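Side-chain contacts in flagellar biosynthesis protein FlhA (Bacillus subtilis, PDB 3MIX), which takes part in the export of flagellar proteins through the type III secretion system, the chain being the cytosolic domain of this membrane protein: residues T176-T179 with E180-Q184; K252-D256 with S257-T261; S39-Q42 with L43-I46; P343-R346 with M347-Q351. All blocks are in the same frame, centred on the assembly; numbering follows the deposited sequence.

Overall arrangement
Four short neighbourhoods of the FlhA cytosolic domain illustrate how local side-chain contacts change character with their place in the fold. Contacts 1 and 4 lie within helices and are partly buried, each with an apolar pair one helical turn apart and polar side chains, some of them (Lys181, Arg346, Lys350) bonded to other parts of the chain. Contact 2, at the surface, starts a helix through an aspartate cap, and contact 3, also at the surface, lies in a turn beside a short, weakly bonded helix. Contacts 2 and 4, with centres about 15 Å apart, touch where Met347 packs on Asp258 and Leu259. Contact 3 lies about 41 Å from contact 4, centre to centre, on the opposite side of the chain's centre.

Contact 1 of 4, residues T176-T179 with E180-Q184; sequences THIT and EKIKQ
Ile178 and Ile182 lie side by side and point the same way, the CG2 branch of Ile178 meeting CD1 of Ile182 at 3.6 Å. Next round the helix, His177 and Lys181 also run alongside each other: the aliphatic CD of Lys181 rests 3.7 Å from NE2 of His177, approaching the imidazole obliquely. Bends along the lysine chain, beginning at chi2 (72°), bring that methylene to the ring while NZ leads off to the carbonyl oxygen of Val113. His177 is held from its other nitrogen, ND1, by the hydroxyl of Tyr104. On a third face, CG of Glu180 presses on the carbonyl oxygen of Thr176 at 3.1 Å, and its OE2 makes a long ion pair with NZ of Lys183, 3.7 Å away.

Beneath these side chains the backbone fixes the spacing. Ile182 N donates to Ile178 O at 2.9 Å, and the same four-residue step recurs in the three bonds from Glu180, Lys181 and Lys183. Outward, the isoleucines settle on Ile76 and Leu80 of helix 69-84, whereas His177 and Lys181 touch Ala114 of strand 111-117. The arrangement is that of an amphipathic alpha-helix, here helix 170-189, packed between helix 69-84 and the sheet that contains strand 111-117.

Contact 2 of 4, residues K252-D256 with S257-T261; sequences KLTTD and SDLLT
Thr254 and Leu260 run antiparallel to one another, the threonine methyl CG2 lying 3.8 Å from CD2 of the leucine. The two branches of Leu260 also approach the carbonyl oxygen of Thr254, so the leucine end lies against both side chain and backbone of the incoming loop. Rotation about chi1 (180°) sets the hydroxyl of Thr254 opposite its own backbone N, turned to accept from Asp256 N at 3.0 Å; this closes an ST turn just ahead of helix 257-267.

Asp256 is the N-cap. Its carboxylate reaches forward to the first turn of the helix, where OD1 accepts from Leu259 N at 3.3 Å. The donor arrives from above the carboxylate plane, 60° out of it, although its N-H points fairly straight at the oxygen. A second, weak bond reaches the same OD1 from Asp258 N. The backbone oxygen of Asp256 meanwhile receives Leu260 N at 2.9 Å, the first regular bond of the helix.

Asp258 extends beside the cap, its OD2 4.1 Å from Asp256 OD1, while OD1 of Asp258 forms a salt bridge with Lys229 of helix 220-232. Leu260 continues inward onto Val226 and Leu247. Two carboxylates at a helix N-terminus would be expected to suit the helix dipole, and the lysine probably offsets part of their mutual repulsion.

Contact 3 of 4, residues S39-Q42 with L43-I46; sequences SVVQ and LLHI
Val40 and Leu43 meet in a turn of i to i+3 backbone bonds between the weakly bonded helix around 37-40 and strand 49-53. Leu43 N donates to Val40 O at 2.9 Å, and Leu44 N to Val41 O at 2.7 Å. Both donors stand well above the planes of their carbonyls, the first 55° out, as is common in tight turns with such bonds.

The more enclosed side belongs to Leu43. Its CB sits 3.2 Å from the oxygen of Val40, and its CD1 reaches CG1 of Val40 at 4.2 Å, the two side chains crossing at a slant. With chi1 at -79° the leucine branches away from its own carbonyl and is packed by Leu25 and Ala29 of helix 24-31 and by Leu34 of the intervening loop.

The solvent side carries Val41 and Leu44, both exposed. Their ends, CG1 of Val41 and CD1 of Leu44, come within 4.0 Å, no longer an approach than that of the enclosed pair; what differs is the surroundings. Each residue also touches a neighbouring molecule in the crystal, which may influence how they lie.

His45 is fastened by ND1 to Glu50 of strand 49-53 and by NE2 to Glu28, so its imidazole bridges that strand and helix 24-31. Over one face of this ring lies the carbonyl oxygen of Gln42, 3.8 Å from NE2 of His45.

Contact 4 of 4, residues P343-R346 with M347-Q351; sequences PPVR and MYVKQ
Arg346 packs along the backbone of Met347 before its charged end departs to partners elsewhere in the fold. Its CB lies 3.0 Å from Met347 N, simply as its sequence neighbour. CG and CD of Arg346 follow, CD still 3.9 Å from Met347 N, because CG is set opposite the backbone N of Arg346 (chi1 -168°) and the chain then bends at chi2. NE turns to the carbonyl oxygen of Val362 in the adjacent strand. At the tip, NH2 passes 3.6 Å from CA of Met347, which meets the guanidinium obliquely, and forms a salt bridge with Glu262; NH1 forms another with Glu233.

Elsewhere on helix 343-353 an apolar pair joins the contact. CG1 of Val345 touches CG2 of Val349 at 3.6 Å, the pair lying at an angle to each other over Ile296 of helix 290-299. In the backbone, Val349 N donates to Val345 O at 2.9 Å, and Lys350 N to Arg346 O at 3.1 Å. Tyr348 turns its ring edge, at CD2, to the carbonyl oxygen of Pro344, which lies 3.6 Å away in the ring plane.

This helix links strands 339-341 and 362-364 in a beta-alpha-beta unit. Each nitrogen of the buried guanidinium has a polar partner, and the carboxylates of Glu233 and Glu262 probably offset the cost of burying this charge and the nearness of Arg265.

Contact 1 of 4, residues T176-T179 with E180-Q184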
loop_
_atom_site.group_PDB
_atom_site.type_symbol
_atom_site.label_atom_id
_atom_site.label_comp_id
_atom_site.label_asym_id
_atom_site.label_seq_id
_atom_site.Cartn_x
_atom_site.Cartn_y
_atom_site.Cartn_z
ATOM N N THR A 176 1.966 -15.522 4.763
ATOM C CA THR A 176 2.870 -14.471 4.326
ATOM C C THR A 176 2.502 -13.994 2.899
ATOM O O THR A 176 2.607 -12.809 2.594
ATOM C CB THR A 176 4.382 -14.829 4.531
ATOM O OG1 THR A 176 4.962 -15.305 3.320
ATOM C CG2 THR A 176 4.580 -15.868 5.657
ATOM N N HIS A 177 2.016 -14.898 2.054
ATOM C CA HIS A 177 1.451 -14.484 0.767
ATOM C C HIS A 177 0.255 -13.500 0.881
ATOM O O HIS A 177 0.183 -12.495 0.153
ATOM C CB HIS A 177 1.081 -15.695 -0.077
ATOM C CG HIS A 177 0.950 -15.384 -1.529
ATOM N ND1 HIS A 177 0.313 -16.221 -2.414
ATOM C CD2 HIS A 177 1.340 -14.303 -2.247
ATOM C CE1 HIS A 177 0.339 -15.683 -3.620
ATOM N NE2 HIS A 177 0.946 -14.514 -3.544
ATOM N N ILE A 178 -0.662 -13.777 1.804
ATOM C CA ILE A 178 -1.793 -12.893 2.048
ATOM C C ILE A 178 -1.315 -11.559 2.604
ATOM O O ILE A 178 -1.730 -10.508 2.100
ATOM C CB ILE A 178 -2.834 -13.529 2.985
ATOM C CG1 ILE A 178 -3.565 -14.667 2.265
ATOM C CG2 ILE A 178 -3.848 -12.480 3.481
ATOM C CD1 ILE A 178 -4.283 -15.603 3.214
ATOM N N THR A 179 -0.445 -11.600 3.618
ATOM C CA THR A 179 0.064 -10.378 4.238
ATOM C C THR A 179 0.849 -9.473 3.291
ATOM O O THR A 179 0.680 -8.252 3.308
ATOM C CB THR A 179 0.744 -10.545 5.688
ATOM O OG1 THR A 179 2.081 -10.015 5.708
ATOM C CG2 THR A 179 0.757 -11.913 6.166
ATOM N N GLU A 180 1.689 -10.074 2.465
ATOM C CA GLU A 180 2.419 -9.333 1.442
ATOM C C GLU A 180 1.480 -8.733 0.408
ATOM O O GLU A 180 1.712 -7.629 -0.062
ATOM C CB GLU A 180 3.461 -10.215 0.746
ATOM C CG GLU A 180 4.631 -10.676 1.638
ATOM C CD GLU A 180 5.378 -9.538 2.340
ATOM O OE1 GLU A 180 5.713 -8.528 1.680
ATOM O OE2 GLU A 180 5.660 -9.677 3.560
ATOM N N LYS A 181 0.427 -9.452 0.043
ATOM C CA LYS A 181 -0.516 -8.917 -0.951
ATOM C C LYS A 181 -1.364 -7.803 -0.407
ATOM O O LYS A 181 -1.631 -6.841 -1.111
ATOM C CB LYS A 181 -1.390 -9.999 -1.587
ATOM C CG LYS A 181 -1.030 -10.227 -3.050
ATOM C CD LYS A 181 0.287 -10.919 -3.217
ATOM C CE LYS A 181 1.154 -10.246 -4.289
ATOM N NZ LYS A 181 0.403 -9.875 -5.534
ATOM N N ILE A 182 -1.775 -7.926 0.846
ATOM C CA ILE A 182 -2.510 -6.858 1.509
ATOM C C ILE A 182 -1.645 -5.606 1.622
ATOM O O ILE A 182 -2.138 -4.480 1.433
ATOM C CB ILE A 182 -3.062 -7.319 2.871
ATOM C CG1 ILE A 182 -4.181 -8.349 2.637
ATOM C CG2 ILE A 182 -3.620 -6.156 3.650
ATOM C CD1 ILE A 182 -4.688 -9.012 3.901
ATOM N N LYS A 183 -0.355 -5.808 1.897
ATOM C CA LYS A 183 0.595 -4.697 1.996
ATOM C C LYS A 183 0.726 -3.984 0.658
ATOM O O LYS A 183 0.740 -2.765 0.616
ATOM C CB LYS A 183 1.964 -5.176 2.495
ATOM C CG LYS A 183 2.004 -5.359 4.013
ATOM C CD LYS A 183 3.224 -6.137 4.458
ATOM C CE LYS A 183 4.496 -5.372 4.174
ATOM N NZ LYS A 183 5.700 -6.131 4.637
ATOM N N GLN A 184 0.761 -4.749 -0.427
ATOM C CA GLN A 184 0.887 -4.161 -1.747
ATOM C C GLN A 184 -0.375 -3.366 -2.126
ATOM O O GLN A 184 -0.307 -2.462 -2.965
ATOM C CB GLN A 184 1.178 -5.254 -2.784
ATOM C CG GLN A 184 1.349 -4.761 -4.235
ATOM C CD GLN A 184 1.525 -5.889 -5.261
ATOM O OE1 GLN A 184 1.336 -5.682 -6.467
ATOM N NE2 GLN A 184 1.881 -7.090 -4.786
#

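Contact 2 of 4, residues K252-D256 with S257-T261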
loop_
_atom_site.group_PDB
_atom_site.type_symbol
_atom_site.label_atom_id
_atom_site.label_comp_id
_atom_site.label_asym_id
_atom_site.label_seq_id
_atom_site.Cartn_x
_atom_site.Cartn_y
_atom_site.Cartn_z
ATOM N N LYS A 252 -7.390 24.600 5.965
ATOM C CA LYS A 252 -8.088 25.846 5.642
ATOM C C LYS A 252 -7.453 26.582 4.462
ATOM O O LYS A 252 -8.062 27.469 3.872
ATOM C CB LYS A 252 -8.199 26.763 6.872
ATOM C CG LYS A 252 -9.373 26.364 7.786
ATOM C CD LYS A 252 -9.422 27.169 9.080
ATOM C CE LYS A 252 -10.522 26.641 10.016
ATOM N NZ LYS A 252 -10.162 25.376 10.737
ATOM N N LEU A 253 -6.235 26.190 4.126
ATOM C CA LEU A 253 -5.479 26.800 3.046
ATOM C C LEU A 253 -5.672 25.994 1.770
ATOM O O LEU A 253 -5.529 26.527 0.682
ATOM C CB LEU A 253 -3.981 26.876 3.402
ATOM C CG LEU A 253 -3.553 27.686 4.642
ATOM C CD1 LEU A 253 -2.041 27.580 4.900
ATOM C CD2 LEU A 253 -3.993 29.160 4.554
ATOM N N THR A 254 -5.996 24.710 1.918
ATOM C CA THR A 254 -6.184 23.807 0.785
ATOM C C THR A 254 -6.905 22.527 1.190
ATOM O O THR A 254 -6.652 21.970 2.274
ATOM C CB THR A 254 -4.832 23.428 0.089
ATOM O OG1 THR A 254 -5.106 22.547 -0.994
ATOM C CG2 THR A 254 -3.871 22.707 1.032
ATOM N N THR A 255 -7.792 22.055 0.313
ATOM C CA THR A 255 -8.409 20.742 0.486
ATOM C C THR A 255 -7.877 19.741 -0.527
ATOM O O THR A 255 -8.354 18.592 -0.593
ATOM C CB THR A 255 -9.956 20.789 0.420
ATOM O OG1 THR A 255 -10.363 21.162 -0.907
ATOM C CG2 THR A 255 -10.525 21.783 1.433
ATOM N N ASP A 256 -6.870 20.161 -1.290
ATOM C CA ASP A 256 -6.225 19.293 -2.269
ATOM C C ASP A 256 -5.435 18.170 -1.583
ATOM O O ASP A 256 -4.429 18.423 -0.920
ATOM C CB ASP A 256 -5.298 20.111 -3.170
ATOM C CG ASP A 256 -4.662 19.270 -4.277
ATOM O OD1 ASP A 256 -4.296 18.111 -4.029
ATOM O OD2 ASP A 256 -4.514 19.770 -5.407
ATOM N N SER A 257 -5.875 16.934 -1.784
ATOM C CA SER A 257 -5.314 15.803 -1.070
ATOM C C SER A 257 -3.905 15.483 -1.523
ATOM O O SER A 257 -3.122 14.991 -0.749
ATOM C CB SER A 257 -6.211 14.575 -1.169
ATOM O OG SER A 257 -6.045 13.963 -2.441
ATOM N N ASP A 258 -3.570 15.760 -2.775
ATOM C CA ASP A 258 -2.164 15.664 -3.183
ATOM C C ASP A 258 -1.240 16.583 -2.351
ATOM O O ASP A 258 -0.216 16.135 -1.857
ATOM C CB ASP A 258 -2.022 15.944 -4.688
ATOM C CG ASP A 258 -2.606 14.810 -5.549
ATOM O OD1 ASP A 258 -2.412 13.617 -5.203
ATOM O OD2 ASP A 258 -3.267 15.112 -6.569
ATOM N N LEU A 259 -1.613 17.856 -2.198
ATOM C CA LEU A 259 -0.800 18.801 -1.415
ATOM C C LEU A 259 -0.823 18.500 0.091
ATOM O O LEU A 259 0.218 18.577 0.765
ATOM C CB LEU A 259 -1.216 20.253 -1.685
ATOM C CG LEU A 259 -0.807 20.809 -3.061
ATOM C CD1 LEU A 259 -1.471 22.142 -3.314
ATOM C CD2 LEU A 259 0.731 20.931 -3.218
ATOM N N LEU A 260 -1.999 18.140 0.610
ATOM C CA LEU A 260 -2.104 17.790 2.012
ATOM C C LEU A 260 -1.187 16.630 2.351
ATOM O O LEU A 260 -0.628 16.595 3.460
ATOM C CB LEU A 260 -3.554 17.510 2.446
ATOM C CG LEU A 260 -4.451 18.776 2.493
ATOM C CD1 LEU A 260 -5.918 18.389 2.712
ATOM C CD2 LEU A 260 -4.006 19.802 3.538
ATOM N N THR A 261 -1.000 15.703 1.400
ATOM C CA THR A 261 -0.135 14.589 1.681
ATOM C C THR A 261 1.356 14.910 1.628
ATOM O O THR A 261 2.112 14.367 2.442
ATOM C CB THR A 261 -0.589 13.154 1.125
ATOM O OG1 THR A 261 0.426 12.537 0.316
ATOM C CG2 THR A 261 -1.954 13.115 0.543
#

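Contact 3 of 4, residues S39-Q42 with L43-I46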
loop_
_atom_site.group_PDB
_atom_site.type_symbol
_atom_site.label_atom_id
_atom_site.label_comp_id
_atom_site.label_asym_id
_atom_site.label_seq_id
_atom_site.Cartn_x
_atom_site.Cartn_y
_atom_site.Cartn_z
ATOM N N SER A 39 -30.894 -14.312 -7.140
ATOM C CA SER A 39 -29.645 -15.056 -6.974
ATOM C C SER A 39 -28.507 -14.540 -7.868
ATOM O O SER A 39 -27.325 -14.811 -7.609
ATOM C CB SER A 39 -29.875 -16.566 -7.147
ATOM O OG SER A 39 -29.802 -16.978 -8.496
ATOM N N VAL A 40 -28.859 -13.772 -8.896
ATOM C CA VAL A 40 -27.852 -13.134 -9.751
ATOM C C VAL A 40 -27.067 -12.020 -9.035
ATOM O O VAL A 40 -25.886 -11.812 -9.332
ATOM C CB VAL A 40 -28.433 -12.702 -11.126
ATOM C CG1 VAL A 40 -27.438 -11.888 -11.912
ATOM C CG2 VAL A 40 -28.801 -13.939 -11.920
ATOM N N VAL A 41 -27.695 -11.337 -8.073
ATOM C CA VAL A 41 -26.968 -10.313 -7.284
ATOM C C VAL A 41 -25.683 -10.874 -6.674
ATOM O O VAL A 41 -24.696 -10.159 -6.555
ATOM C CB VAL A 41 -27.780 -9.734 -6.107
ATOM C CG1 VAL A 41 -27.412 -8.288 -5.879
ATOM C CG2 VAL A 41 -29.227 -9.842 -6.387
ATOM N N GLN A 42 -25.717 -12.151 -6.286
ATOM C CA GLN A 42 -24.580 -12.775 -5.589
ATOM C C GLN A 42 -23.363 -12.834 -6.507
ATOM O O GLN A 42 -22.253 -12.823 -6.034
ATOM C CB GLN A 42 -24.934 -14.171 -5.033
ATOM C CG GLN A 42 -26.143 -14.237 -4.074
ATOM C CD GLN A 42 -26.012 -13.349 -2.833
ATOM O OE1 GLN A 42 -24.907 -13.045 -2.364
ATOM N NE2 GLN A 42 -27.150 -12.936 -2.291
ATOM N N LEU A 43 -23.579 -12.853 -7.819
ATOM C CA LEU A 43 -22.481 -12.666 -8.772
ATOM C C LEU A 43 -21.743 -11.336 -8.597
ATOM O O LEU A 43 -20.608 -11.207 -9.024
ATOM C CB LEU A 43 -22.971 -12.761 -10.221
ATOM C CG LEU A 43 -23.240 -14.102 -10.898
ATOM C CD1 LEU A 43 -23.770 -13.848 -12.281
ATOM C CD2 LEU A 43 -21.972 -14.968 -10.967
ATOM N N LEU A 44 -22.409 -10.337 -8.021
ATOM C CA LEU A 44 -21.779 -9.033 -7.818
ATOM C C LEU A 44 -21.006 -9.063 -6.508
ATOM O O LEU A 44 -21.584 -8.889 -5.426
ATOM C CB LEU A 44 -22.807 -7.898 -7.831
ATOM C CG LEU A 44 -23.838 -7.908 -8.955
ATOM C CD1 LEU A 44 -24.921 -6.849 -8.721
ATOM C CD2 LEU A 44 -23.179 -7.759 -10.319
ATOM N N HIS A 45 -19.702 -9.309 -6.624
ATOM C CA HIS A 45 -18.825 -9.464 -5.475
ATOM C C HIS A 45 -18.324 -8.113 -5.088
ATOM O O HIS A 45 -17.600 -7.483 -5.856
ATOM C CB HIS A 45 -17.621 -10.343 -5.821
ATOM C CG HIS A 45 -17.971 -11.786 -6.000
ATOM N ND1 HIS A 45 -17.701 -12.742 -5.043
ATOM C CD2 HIS A 45 -18.593 -12.431 -7.014
ATOM C CE1 HIS A 45 -18.134 -13.915 -5.466
ATOM N NE2 HIS A 45 -18.675 -13.756 -6.662
ATOM N N ILE A 46 -18.686 -7.658 -3.894
ATOM C CA ILE A 46 -18.247 -6.325 -3.472
ATOM C C ILE A 46 -17.447 -6.364 -2.148
ATOM O O ILE A 46 -17.008 -5.327 -1.656
ATOM C CB ILE A 46 -19.426 -5.284 -3.489
ATOM C CG1 ILE A 46 -20.661 -5.810 -2.767
ATOM C CG2 ILE A 46 -19.845 -4.948 -4.926
ATOM C CD1 ILE A 46 -20.822 -5.259 -1.413
#

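Contact 4 of 4, residues P343-R346 with M347-Q351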
loop_
_atom_site.group_PDB
_atom_site.type_symbol
_atom_site.label_atom_id
_atom_site.label_comp_id
_atom_site.label_asym_id
_atom_site.label_seq_id
_atom_site.Cartn_x
_atom_site.Cartn_y
_atom_site.Cartn_z
ATOM N N PRO A 343 11.612 18.936 -2.700
ATOM C CA PRO A 343 10.188 18.882 -2.331
ATOM C C PRO A 343 9.171 19.235 -3.434
ATOM O O PRO A 343 8.214 18.479 -3.609
ATOM C CB PRO A 343 10.079 19.858 -1.152
ATOM C CG PRO A 343 11.448 19.937 -0.583
ATOM C CD PRO A 343 12.433 19.574 -1.648
ATOM N N PRO A 344 9.350 20.363 -4.170
ATOM C CA PRO A 344 8.294 20.713 -5.147
ATOM C C PRO A 344 8.187 19.765 -6.348
ATOM O O PRO A 344 7.221 19.847 -7.125
ATOM C CB PRO A 344 8.703 22.119 -5.619
ATOM C CG PRO A 344 10.169 22.186 -5.386
ATOM C CD PRO A 344 10.401 21.403 -4.125
ATOM N N VAL A 345 9.166 18.872 -6.480
ATOM C CA VAL A 345 9.266 17.966 -7.624
ATOM C C VAL A 345 8.900 16.521 -7.245
ATOM O O VAL A 345 8.489 15.720 -8.091
ATOM C CB VAL A 345 10.700 18.011 -8.209
ATOM C CG1 VAL A 345 10.768 17.290 -9.531
ATOM C CG2 VAL A 345 11.155 19.453 -8.397
ATOM N N ARG A 346 9.050 16.214 -5.962
ATOM C CA ARG A 346 8.912 14.868 -5.401
ATOM C C ARG A 346 7.656 14.099 -5.814
ATOM O O ARG A 346 7.740 12.974 -6.314
ATOM C CB ARG A 346 8.967 14.968 -3.890
ATOM C CG ARG A 346 9.117 13.654 -3.220
ATOM C CD ARG A 346 8.012 13.495 -2.209
ATOM N NE ARG A 346 7.733 12.084 -2.110
ATOM C CZ ARG A 346 6.618 11.478 -2.476
ATOM N NH1 ARG A 346 6.579 10.176 -2.344
ATOM N NH2 ARG A 346 5.558 12.134 -2.928
ATOM N N MET A 347 6.499 14.707 -5.584
ATOM C CA MET A 347 5.221 14.112 -5.948
ATOM C C MET A 347 5.128 13.821 -7.462
ATOM O O MET A 347 4.591 12.796 -7.869
ATOM C CB MET A 347 4.072 14.998 -5.442
ATOM C CG MET A 347 2.924 15.193 -6.405
ATOM S SD MET A 347 1.505 16.055 -5.684
ATOM C CE MET A 347 2.214 17.648 -5.272
ATOM N N TYR A 348 5.696 14.693 -8.282
ATOM C CA TYR A 348 5.665 14.487 -9.736
ATOM C C TYR A 348 6.632 13.409 -10.226
ATOM O O TYR A 348 6.301 12.648 -11.133
ATOM C CB TYR A 348 5.881 15.810 -10.465
ATOM C CG TYR A 348 4.817 16.839 -10.140
ATOM C CD1 TYR A 348 3.538 16.747 -10.699
ATOM C CD2 TYR A 348 5.078 17.887 -9.252
ATOM C CE1 TYR A 348 2.554 17.679 -10.403
ATOM C CE2 TYR A 348 4.096 18.826 -8.944
ATOM C CZ TYR A 348 2.840 18.712 -9.526
ATOM O OH TYR A 348 1.866 19.633 -9.241
ATOM N N VAL A 349 7.816 13.337 -9.618
ATOM C CA VAL A 349 8.778 12.272 -9.920
ATOM C C VAL A 349 8.120 10.918 -9.662
ATOM O O VAL A 349 8.233 9.990 -10.478
ATOM C CB VAL A 349 10.077 12.398 -9.066
ATOM C CG1 VAL A 349 11.016 11.221 -9.309
ATOM C CG2 VAL A 349 10.784 13.710 -9.345
ATOM N N LYS A 350 7.415 10.834 -8.534
ATOM C CA LYS A 350 6.706 9.622 -8.130
ATOM C C LYS A 350 5.629 9.189 -9.125
ATOM O O LYS A 350 5.564 8.014 -9.504
ATOM C CB LYS A 350 6.121 9.780 -6.718
ATOM C CG LYS A 350 5.418 8.540 -6.206
ATOM C CD LYS A 350 6.387 7.420 -5.917
ATOM C CE LYS A 350 5.653 6.109 -5.704
ATOM N NZ LYS A 350 6.618 5.009 -5.394
ATOM N N GLN A 351 4.786 10.137 -9.533
ATOM C CA GLN A 351 3.764 9.899 -10.552
ATOM C C GLN A 351 4.372 9.274 -11.821
ATOM O O GLN A 351 3.867 8.271 -12.349
ATOM C CB GLN A 351 3.099 11.221 -10.931
ATOM C CG GLN A 351 1.691 11.425 -10.422
ATOM C CD GLN A 351 1.164 12.811 -10.756
ATOM O OE1 GLN A 351 1.289 13.287 -11.893
ATOM N NE2 GLN A 351 0.587 13.479 -9.756
#